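Local coordinates for putative sugar binding protein (Bacteroides vulgatus ATCC 8482, PDB 3KEZ) that probably binds sugars at the bacterial outer membrane as a SusD-family protein of nutrient uptake, and carries a bound calcium ion, at residues A[92-96]-A[119-123]; A[96-100]-A[112-116]; A[193-197]-A[225-231]; A[127-131]-A[169-173]. All coordinates share one frame. Residues are numbered along the deposited sequence.

Interaction 1: A[92-96]-A[119-123]; sequences CNLIL and ALAIR
Both segments are alpha-helical: 92-96 is the last turn and a little more of helix 80-96, and 119-123 lies inside helix 109-134. They run nearly antiparallel, with N-to-C directions 149° apart (signed crossing angle -149°) and a closest approach of 9.4 Å between the two short axes. The register is set by C92 opposite A119, whose CA atoms are 5.0 Å apart, a closeness that small residues permit. C92, in the m rotamer, brings SG to 3.5 Å from I122 CG2. The A119 methyl packs against I95 and L96, with CB 3.7 Å from I95 CG2 and 4.0 Å from L96 CG. L96 (m, t) reaches on with CD1 to L120 CD2 at 3.7 Å, and the same methyl lies over one face of the R123 guanidinium, 3.5 Å from CZ. R123 (t, t, p, with chi4 near 180°) turns its edge to N93, donating from NH1 to OD1 at 2.8 Å. This is antiparallel helix-hairpin packing, as in the TPR-like helical repeats of SusD proteins. N93 ND2 bonds to the carbonyls of V151 and E153, and R123 NE pairs with D176, so an otherwise apolar interface buries a charge that is well compensated.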
# COMPACT_ATOMS: atom_id res chain seq x y z
N CYS A 92 -4.78 -5.35 17.58
CA CYS A 92 -3.39 -5.03 17.86
C CYS A 92 -3.25 -4.52 19.29
O CYS A 92 -2.37 -4.95 19.99
CB CYS A 92 -2.84 -3.98 16.91
SG CYS A 92 -2.65 -4.55 15.17
N ASN A 93 -4.12 -3.59 19.69
CA ASN A 93 -4.19 -3.09 21.07
C ASN A 93 -4.40 -4.18 22.09
O ASN A 93 -3.73 -4.19 23.12
CB ASN A 93 -5.30 -2.04 21.21
CG ASN A 93 -5.03 -0.79 20.38
OD1 ASN A 93 -3.90 -0.62 19.89
ND2 ASN A 93 -6.03 0.08 20.23
N LEU A 94 -5.31 -5.10 21.79
CA LEU A 94 -5.52 -6.27 22.65
C LEU A 94 -4.20 -6.99 22.88
O LEU A 94 -3.85 -7.30 24.04
CB LEU A 94 -6.55 -7.23 22.05
CG LEU A 94 -6.84 -8.50 22.87
CD1 LEU A 94 -7.43 -8.17 24.26
CD2 LEU A 94 -7.77 -9.43 22.10
N ILE A 95 -3.46 -7.23 21.81
CA ILE A 95 -2.17 -7.90 21.94
C ILE A 95 -1.22 -7.05 22.77
O ILE A 95 -0.57 -7.53 23.71
CB ILE A 95 -1.51 -8.19 20.56
CG1 ILE A 95 -2.18 -9.37 19.90
CG2 ILE A 95 0.03 -8.47 20.72
CD1 ILE A 95 -1.89 -9.50 18.36
N LEU A 96 -1.13 -5.77 22.42
CA LEU A 96 -0.06 -4.92 22.96
C LEU A 96 -0.27 -4.63 24.45
O LEU A 96 0.71 -4.52 25.18
CB LEU A 96 0.10 -3.64 22.12
CG LEU A 96 0.69 -3.96 20.74
CD1 LEU A 96 0.65 -2.76 19.81
CD2 LEU A 96 2.14 -4.58 20.92
N ALA A 119 2.30 -6.99 15.79
CA ALA A 119 1.18 -6.16 16.26
C ALA A 119 1.46 -4.66 16.13
O ALA A 119 0.59 -3.90 15.69
CB ALA A 119 0.84 -6.51 17.69
N LEU A 120 2.68 -4.25 16.50
CA LEU A 120 3.13 -2.87 16.35
C LEU A 120 3.19 -2.44 14.87
O LEU A 120 2.69 -1.38 14.53
CB LEU A 120 4.51 -2.68 16.99
CG LEU A 120 4.47 -2.58 18.52
CD1 LEU A 120 5.84 -2.77 19.14
CD2 LEU A 120 3.86 -1.22 18.91
N ALA A 121 3.81 -3.24 14.01
CA ALA A 121 3.88 -2.92 12.59
C ALA A 121 2.51 -2.78 11.94
O ALA A 121 2.25 -1.83 11.21
CB ALA A 121 4.76 -3.96 11.85
N ILE A 122 1.61 -3.71 12.25
CA ILE A 122 0.27 -3.72 11.76
C ILE A 122 -0.50 -2.49 12.25
O ILE A 122 -1.14 -1.85 11.47
CB ILE A 122 -0.46 -5.04 12.10
CG1 ILE A 122 0.16 -6.16 11.27
CG2 ILE A 122 -1.95 -5.00 11.74
CD1 ILE A 122 -0.20 -7.59 11.73
N ARG A 123 -0.38 -2.14 13.53
CA ARG A 123 -1.06 -0.94 14.02
C ARG A 123 -0.57 0.32 13.31
O ARG A 123 -1.37 1.20 13.01
CB ARG A 123 -0.92 -0.77 15.54
CG ARG A 123 -1.83 0.33 16.11
CD ARG A 123 -1.89 0.24 17.63
NE ARG A 123 -0.61 0.60 18.24
CZ ARG A 123 -0.32 0.58 19.54
NH1 ARG A 123 -1.24 0.19 20.43
NH2 ARG A 123 0.88 0.96 19.95

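Interaction 2: A[96-100]-A[112-116]; sequences LMNVD and KNDLK
L96 belongs to helix 80-96; residues 97-100 begin the connection to helix 109-134, with backbone angles still mostly in the helical region and V99 facing 112-116, which lies on that second helix. Register is given by L96 and K116, whose CA atoms lie 6.6 Å apart. K112 comes first on the helical side: its CA-to-CB bond points toward the other segment, chi1 t sets CG 3.8 Å from V99 CG2, and an off-rotamer chi2 of -100° then redirects the chain so that NZ arrives 3.1 Å from D100 OD1. One turn later, after the K116 N to K112 O backbone bond of 3.0 Å, comes K116. The i, i+4 spacing puts K112 and K116 on the same face of the helix, so both reach the one carboxylate of D100 (chi1 m) in a salt-bridge network at the protein surface; the acid comes from the loop connecting two antiparallel helices, at the loop end of the hairpin. K116 is fully extended, all four chi angles t, and its CG rests on L96 CD2 at 3.7 Å and V99 CG1 at 3.9 Å, both on the side facing the loop. V99 has chi1 p. At the tip, K116 NZ donates to D100 OD2 at 2.9 Å and, weakly, to D100 OD1 at 3.2 Å.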
# COMPACT_ATOMS: atom_id res chain seq x y z
N LEU A 96 -1.13 -5.77 22.42
CA LEU A 96 -0.06 -4.92 22.96
C LEU A 96 -0.27 -4.63 24.45
O LEU A 96 0.71 -4.52 25.18
CB LEU A 96 0.10 -3.64 22.12
CG LEU A 96 0.69 -3.96 20.74
CD1 LEU A 96 0.65 -2.76 19.81
CD2 LEU A 96 2.14 -4.58 20.92
N MSE A 97 -1.53 -4.59 24.89
CA MSE A 97 -1.82 -4.36 26.29
C MSE A 97 -1.56 -5.61 27.15
O MSE A 97 -1.57 -5.53 28.39
CB MSE A 97 -3.28 -3.91 26.46
CG MSE A 97 -3.62 -2.56 25.87
SE MSE A 97 -5.55 -2.29 25.95
CE MSE A 97 -5.69 -1.82 27.79
N ASN A 98 -1.33 -6.75 26.52
CA ASN A 98 -1.25 -8.01 27.25
C ASN A 98 0.06 -8.74 27.09
O ASN A 98 0.52 -9.39 28.03
CB ASN A 98 -2.43 -8.90 26.86
CG ASN A 98 -3.70 -8.48 27.53
OD1 ASN A 98 -3.94 -8.83 28.69
ND2 ASN A 98 -4.50 -7.69 26.84
N VAL A 99 0.69 -8.60 25.93
CA VAL A 99 1.81 -9.43 25.58
C VAL A 99 2.96 -9.33 26.57
O VAL A 99 3.64 -10.33 26.82
CB VAL A 99 2.33 -9.18 24.13
CG1 VAL A 99 2.87 -7.77 23.99
CG2 VAL A 99 3.38 -10.21 23.78
N ASP A 100 3.22 -8.14 27.11
CA ASP A 100 4.36 -7.97 28.02
C ASP A 100 4.07 -8.48 29.44
O ASP A 100 4.97 -8.63 30.23
CB ASP A 100 4.79 -6.50 28.07
CG ASP A 100 5.36 -6.00 26.75
OD1 ASP A 100 5.97 -6.81 26.01
OD2 ASP A 100 5.22 -4.80 26.47
N LYS A 112 8.22 -14.27 21.19
CA LYS A 112 7.32 -13.26 21.75
C LYS A 112 7.66 -11.87 21.23
O LYS A 112 6.76 -11.11 20.90
CB LYS A 112 7.34 -13.30 23.28
CG LYS A 112 6.65 -12.13 24.00
CD LYS A 112 7.69 -11.13 24.47
CE LYS A 112 7.11 -9.81 24.87
NZ LYS A 112 8.12 -9.03 25.65
N ASN A 113 8.95 -11.52 21.15
CA ASN A 113 9.29 -10.22 20.60
C ASN A 113 8.76 -10.04 19.18
O ASN A 113 8.25 -8.96 18.83
CB ASN A 113 10.79 -9.93 20.70
CG ASN A 113 11.18 -9.55 22.11
OD1 ASN A 113 10.34 -9.11 22.90
ND2 ASN A 113 12.44 -9.77 22.46
N ASP A 114 8.84 -11.07 18.36
CA ASP A 114 8.35 -10.97 16.98
C ASP A 114 6.82 -10.81 16.91
O ASP A 114 6.31 -10.00 16.13
CB ASP A 114 8.76 -12.19 16.17
CG ASP A 114 8.25 -12.14 14.76
OD1 ASP A 114 8.84 -11.40 13.94
OD2 ASP A 114 7.25 -12.84 14.49
N LEU A 115 6.10 -11.56 17.75
CA LEU A 115 4.65 -11.43 17.81
C LEU A 115 4.29 -9.98 18.19
O LEU A 115 3.41 -9.38 17.59
CB LEU A 115 4.05 -12.40 18.82
CG LEU A 115 4.11 -13.93 18.60
CD1 LEU A 115 3.32 -14.61 19.71
CD2 LEU A 115 3.55 -14.29 17.25
N LYS A 116 4.94 -9.44 19.22
CA LYS A 116 4.69 -8.06 19.60
C LYS A 116 5.04 -7.11 18.45
O LYS A 116 4.32 -6.15 18.19
CB LYS A 116 5.49 -7.72 20.86
CG LYS A 116 5.40 -6.27 21.36
CD LYS A 116 6.29 -6.06 22.64
CE LYS A 116 6.37 -4.58 23.02
NZ LYS A 116 7.10 -4.34 24.28

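Interaction 3: A[193-197]-A[225-231]; sequences VNRWA and GAEKEGY
W196 lays one face of its indole over the backbone of 225-226: G225 CA sits 3.5 Å from the centroid of the six-membered ring, a CH-pi contact 13° off the normal, and A226 N is 3.6 Å from CD2. A CB on residue 225 would clash with the ring, so glycine suits this position. The CA atoms of W196 and A226 are 5.8 Å apart, their CB atoms 3.9 Å. Two helix ends meet here. N194 (chi1 p) is the N-cap of helix 195-209, its OD1 accepting from A197 N at 3.2 Å and weakly from W196 N; its ND2 bonds to the D187 carbonyl and, weakly, to Y231 OH at 2.9 Å. Helix 212-229 closes in a Schellman motif at G230 (phi 105°), with Y231 N to A226 O 3.1 Å and G230 N to E227 O 3.0 Å. Y231 (m) then turns back, CE1 3.9 Å from W196 CD1. W196 NE1 bonds to the G186 carbonyl, while strand 255-259 packs on A226 and Y231 through L256, and helix 337-350 covers A226 through L337.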
# COMPACT_ATOMS: atom_id res chain seq x y z
N VAL A 193 4.03 -10.10 8.49
CA VAL A 193 5.01 -8.98 8.48
C VAL A 193 6.28 -9.37 9.15
O VAL A 193 6.26 -10.01 10.22
CB VAL A 193 4.41 -7.73 9.16
CG1 VAL A 193 5.43 -6.62 9.23
CG2 VAL A 193 3.21 -7.33 8.40
N ASN A 194 7.41 -9.04 8.51
CA ASN A 194 8.75 -9.23 9.11
C ASN A 194 9.57 -7.94 9.19
O ASN A 194 9.06 -6.86 8.85
CB ASN A 194 9.51 -10.43 8.49
CG ASN A 194 10.13 -10.12 7.19
OD1 ASN A 194 10.12 -8.98 6.78
ND2 ASN A 194 10.72 -11.13 6.53
N ARG A 195 10.80 -8.01 9.70
CA ARG A 195 11.55 -6.79 9.93
C ARG A 195 11.71 -5.93 8.65
O ARG A 195 11.55 -4.69 8.68
CB ARG A 195 12.93 -7.09 10.52
CG ARG A 195 13.66 -5.84 10.98
CD ARG A 195 15.01 -6.18 11.60
NE ARG A 195 14.86 -7.19 12.63
CZ ARG A 195 15.81 -8.04 13.03
NH1 ARG A 195 17.02 -8.00 12.48
NH2 ARG A 195 15.55 -8.94 13.97
N TRP A 196 12.02 -6.58 7.54
CA TRP A 196 12.33 -5.87 6.30
C TRP A 196 11.09 -5.22 5.69
O TRP A 196 11.15 -4.09 5.21
CB TRP A 196 13.06 -6.79 5.31
CG TRP A 196 14.01 -7.72 5.99
CD1 TRP A 196 13.97 -9.08 5.95
CD2 TRP A 196 15.10 -7.38 6.87
NE1 TRP A 196 14.98 -9.61 6.73
CE2 TRP A 196 15.69 -8.58 7.29
CE3 TRP A 196 15.63 -6.17 7.33
CZ2 TRP A 196 16.79 -8.62 8.15
CZ3 TRP A 196 16.71 -6.21 8.21
CH2 TRP A 196 17.28 -7.42 8.59
N ALA A 197 9.95 -5.92 5.74
CA ALA A 197 8.66 -5.30 5.37
C ALA A 197 8.40 -4.06 6.21
O ALA A 197 8.12 -2.98 5.67
CB ALA A 197 7.48 -6.31 5.55
N GLY A 225 19.41 -5.90 4.75
CA GLY A 225 18.89 -7.01 5.56
C GLY A 225 18.11 -8.05 4.77
O GLY A 225 18.34 -9.25 4.94
N ALA A 226 17.18 -7.59 3.93
CA ALA A 226 16.37 -8.52 3.11
C ALA A 226 17.28 -9.30 2.18
O ALA A 226 17.14 -10.53 2.04
CB ALA A 226 15.31 -7.80 2.30
N GLU A 227 18.23 -8.62 1.54
CA GLU A 227 19.12 -9.35 0.62
C GLU A 227 20.05 -10.33 1.37
O GLU A 227 20.29 -11.43 0.87
CB GLU A 227 19.84 -8.39 -0.35
CG GLU A 227 18.80 -7.66 -1.28
CD GLU A 227 19.42 -6.71 -2.27
OE1 GLU A 227 20.65 -6.48 -2.18
OE2 GLU A 227 18.67 -6.22 -3.15
N LYS A 228 20.54 -9.99 2.56
CA LYS A 228 21.28 -11.00 3.37
C LYS A 228 20.40 -12.21 3.66
O LYS A 228 20.87 -13.33 3.78
CB LYS A 228 21.72 -10.46 4.72
CG LYS A 228 22.90 -9.51 4.71
CD LYS A 228 23.49 -9.27 6.12
CE LYS A 228 24.47 -8.08 6.10
NZ LYS A 228 25.77 -8.37 6.80
N GLU A 229 19.11 -11.98 3.83
CA GLU A 229 18.15 -13.04 4.10
C GLU A 229 17.80 -13.86 2.84
O GLU A 229 17.21 -14.94 2.95
CB GLU A 229 16.92 -12.43 4.77
CG GLU A 229 16.13 -13.37 5.59
CD GLU A 229 16.93 -13.97 6.73
OE1 GLU A 229 17.89 -13.30 7.18
OE2 GLU A 229 16.60 -15.10 7.15
N GLY A 230 18.20 -13.40 1.65
CA GLY A 230 18.02 -14.13 0.39
C GLY A 230 16.92 -13.61 -0.52
O GLY A 230 16.64 -14.17 -1.59
N TYR A 231 16.27 -12.53 -0.10
CA TYR A 231 15.36 -11.85 -0.99
C TYR A 231 16.18 -11.17 -2.08
O TYR A 231 17.32 -10.80 -1.88
CB TYR A 231 14.53 -10.81 -0.24
CG TYR A 231 13.60 -11.30 0.86
CD1 TYR A 231 14.05 -11.40 2.18
CD2 TYR A 231 12.26 -11.57 0.61
CE1 TYR A 231 13.19 -11.78 3.23
CE2 TYR A 231 11.38 -11.97 1.65
CZ TYR A 231 11.85 -12.06 2.95
OH TYR A 231 11.03 -12.43 3.97

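Interaction 4: A[127-131]-A[169-173]; sequences LFDLT and CYTEI
I173, L127 and F128 carry most of this interface between helices 109-134 and 166-183. Segments 127-131 and 169-173 are helical throughout and nearly antiparallel, at 156° (signed crossing angle -156°), with short axes 9.8 Å apart; CA atoms pair F128 with I173 at 6.2 Å and T131 with C169 at 7.0 Å. I173 (m, t) brings CD1 to 3.4 Å from F128 CA and 3.9 Å from F128 CB, and meets L127 CG through CG1 at 3.9 Å. L127 (t, p) spreads further, with CD2 3.7 Å from E172 CB and CD1 4.2 Å from C169 SG. Such close, mainly apolar packing of neighbouring antiparallel helices is consistent with the TPR-like helical core of SusD proteins. F128 (chi1 t) turns its ring edge to Y170 OH, 3.5 Å from CE1, and meets Y208 of helix 195-209 edge-to-face. T131 OG1 bonds to L127 O at 2.8 Å and also lies 3.4 Å from C169 CB, while T131 CG2 is 3.9 Å from Y170 CE1.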
# COMPACT_ATOMS: atom_id res chain seq x y z
N LEU A 127 -3.00 2.60 10.99
CA LEU A 127 -3.21 4.01 11.30
C LEU A 127 -2.67 4.88 10.14
O LEU A 127 -3.27 5.89 9.80
CB LEU A 127 -2.60 4.43 12.64
CG LEU A 127 -2.74 5.91 13.11
CD1 LEU A 127 -4.19 6.32 13.10
CD2 LEU A 127 -2.09 6.07 14.50
N PHE A 128 -1.58 4.46 9.50
CA PHE A 128 -1.07 5.18 8.31
C PHE A 128 -2.13 5.20 7.19
O PHE A 128 -2.41 6.25 6.61
CB PHE A 128 0.26 4.58 7.83
CG PHE A 128 0.83 5.23 6.59
CD1 PHE A 128 1.19 6.56 6.58
CD2 PHE A 128 1.07 4.48 5.43
CE1 PHE A 128 1.78 7.13 5.44
CE2 PHE A 128 1.62 5.05 4.32
CZ PHE A 128 2.00 6.35 4.32
N ASP A 129 -2.76 4.05 6.94
CA ASP A 129 -3.80 4.01 5.92
C ASP A 129 -4.98 4.89 6.29
O ASP A 129 -5.50 5.63 5.44
CB ASP A 129 -4.22 2.56 5.58
CG ASP A 129 -3.37 1.95 4.49
OD1 ASP A 129 -3.17 2.67 3.49
OD2 ASP A 129 -2.89 0.79 4.62
N LEU A 130 -5.42 4.86 7.54
CA LEU A 130 -6.52 5.73 7.94
C LEU A 130 -6.10 7.20 7.72
O LEU A 130 -6.87 8.00 7.25
CB LEU A 130 -6.96 5.51 9.40
CG LEU A 130 -7.83 4.29 9.75
CD1 LEU A 130 -7.80 4.04 11.25
CD2 LEU A 130 -9.26 4.50 9.29
N THR A 131 -4.87 7.53 8.06
CA THR A 131 -4.43 8.92 8.02
C THR A 131 -4.32 9.43 6.60
O THR A 131 -4.73 10.54 6.30
CB THR A 131 -3.11 9.06 8.81
OG1 THR A 131 -3.32 8.65 10.17
CG2 THR A 131 -2.59 10.53 8.79
N CYS A 169 -0.92 11.67 14.52
CA CYS A 169 -1.02 10.33 13.95
C CYS A 169 0.33 9.81 13.47
O CYS A 169 0.66 8.64 13.71
CB CYS A 169 -2.06 10.26 12.83
SG CYS A 169 -3.76 10.45 13.41
N TYR A 170 1.09 10.65 12.77
CA TYR A 170 2.42 10.26 12.28
C TYR A 170 3.36 9.93 13.43
O TYR A 170 4.18 9.00 13.32
CB TYR A 170 3.03 11.36 11.37
CG TYR A 170 2.71 11.20 9.90
CD1 TYR A 170 1.45 11.54 9.38
CD2 TYR A 170 3.66 10.67 9.02
CE1 TYR A 170 1.16 11.37 8.00
CE2 TYR A 170 3.38 10.48 7.65
CZ TYR A 170 2.13 10.84 7.15
OH TYR A 170 1.92 10.63 5.81
N THR A 171 3.25 10.69 14.52
CA THR A 171 4.06 10.38 15.71
C THR A 171 3.83 8.93 16.14
O THR A 171 4.78 8.21 16.40
CB THR A 171 3.77 11.37 16.84
OG1 THR A 171 4.13 12.69 16.39
CG2 THR A 171 4.54 11.03 18.08
N GLU A 172 2.56 8.52 16.17
CA GLU A 172 2.16 7.16 16.59
C GLU A 172 2.57 6.11 15.57
O GLU A 172 3.06 5.03 15.95
CB GLU A 172 0.64 7.08 16.84
CG GLU A 172 0.13 7.86 18.02
CD GLU A 172 0.97 7.69 19.29
OE1 GLU A 172 1.31 6.56 19.68
OE2 GLU A 172 1.33 8.72 19.88
N ILE A 173 2.37 6.43 14.28
CA ILE A 173 2.71 5.55 13.17
C ILE A 173 4.20 5.24 13.23
O ILE A 173 4.60 4.08 13.24
CB ILE A 173 2.35 6.13 11.79
CG1 ILE A 173 0.82 6.26 11.66
CG2 ILE A 173 2.94 5.23 10.66
CD1 ILE A 173 0.29 7.32 10.62

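Helix 109-134 is the common thread: interactions 1, 2 and 4 all use it. Interactions 1 and 2 have centres 8 Å apart and share L96, which serves the buried side of the hairpin in one and its surface end in the other. Interaction 4, with helix 166-183 as partner, follows further along the same helix, its centre 13 Å from that of interaction 1 and 20 Å from that of interaction 2. Interaction 3 joins the next helices, 195-209 and 212-229; its centre is 21 Å from that of interaction 1, which it touches where A121 CB packs 3.8 Å from V193 CG1. All four lie away from the calcium site.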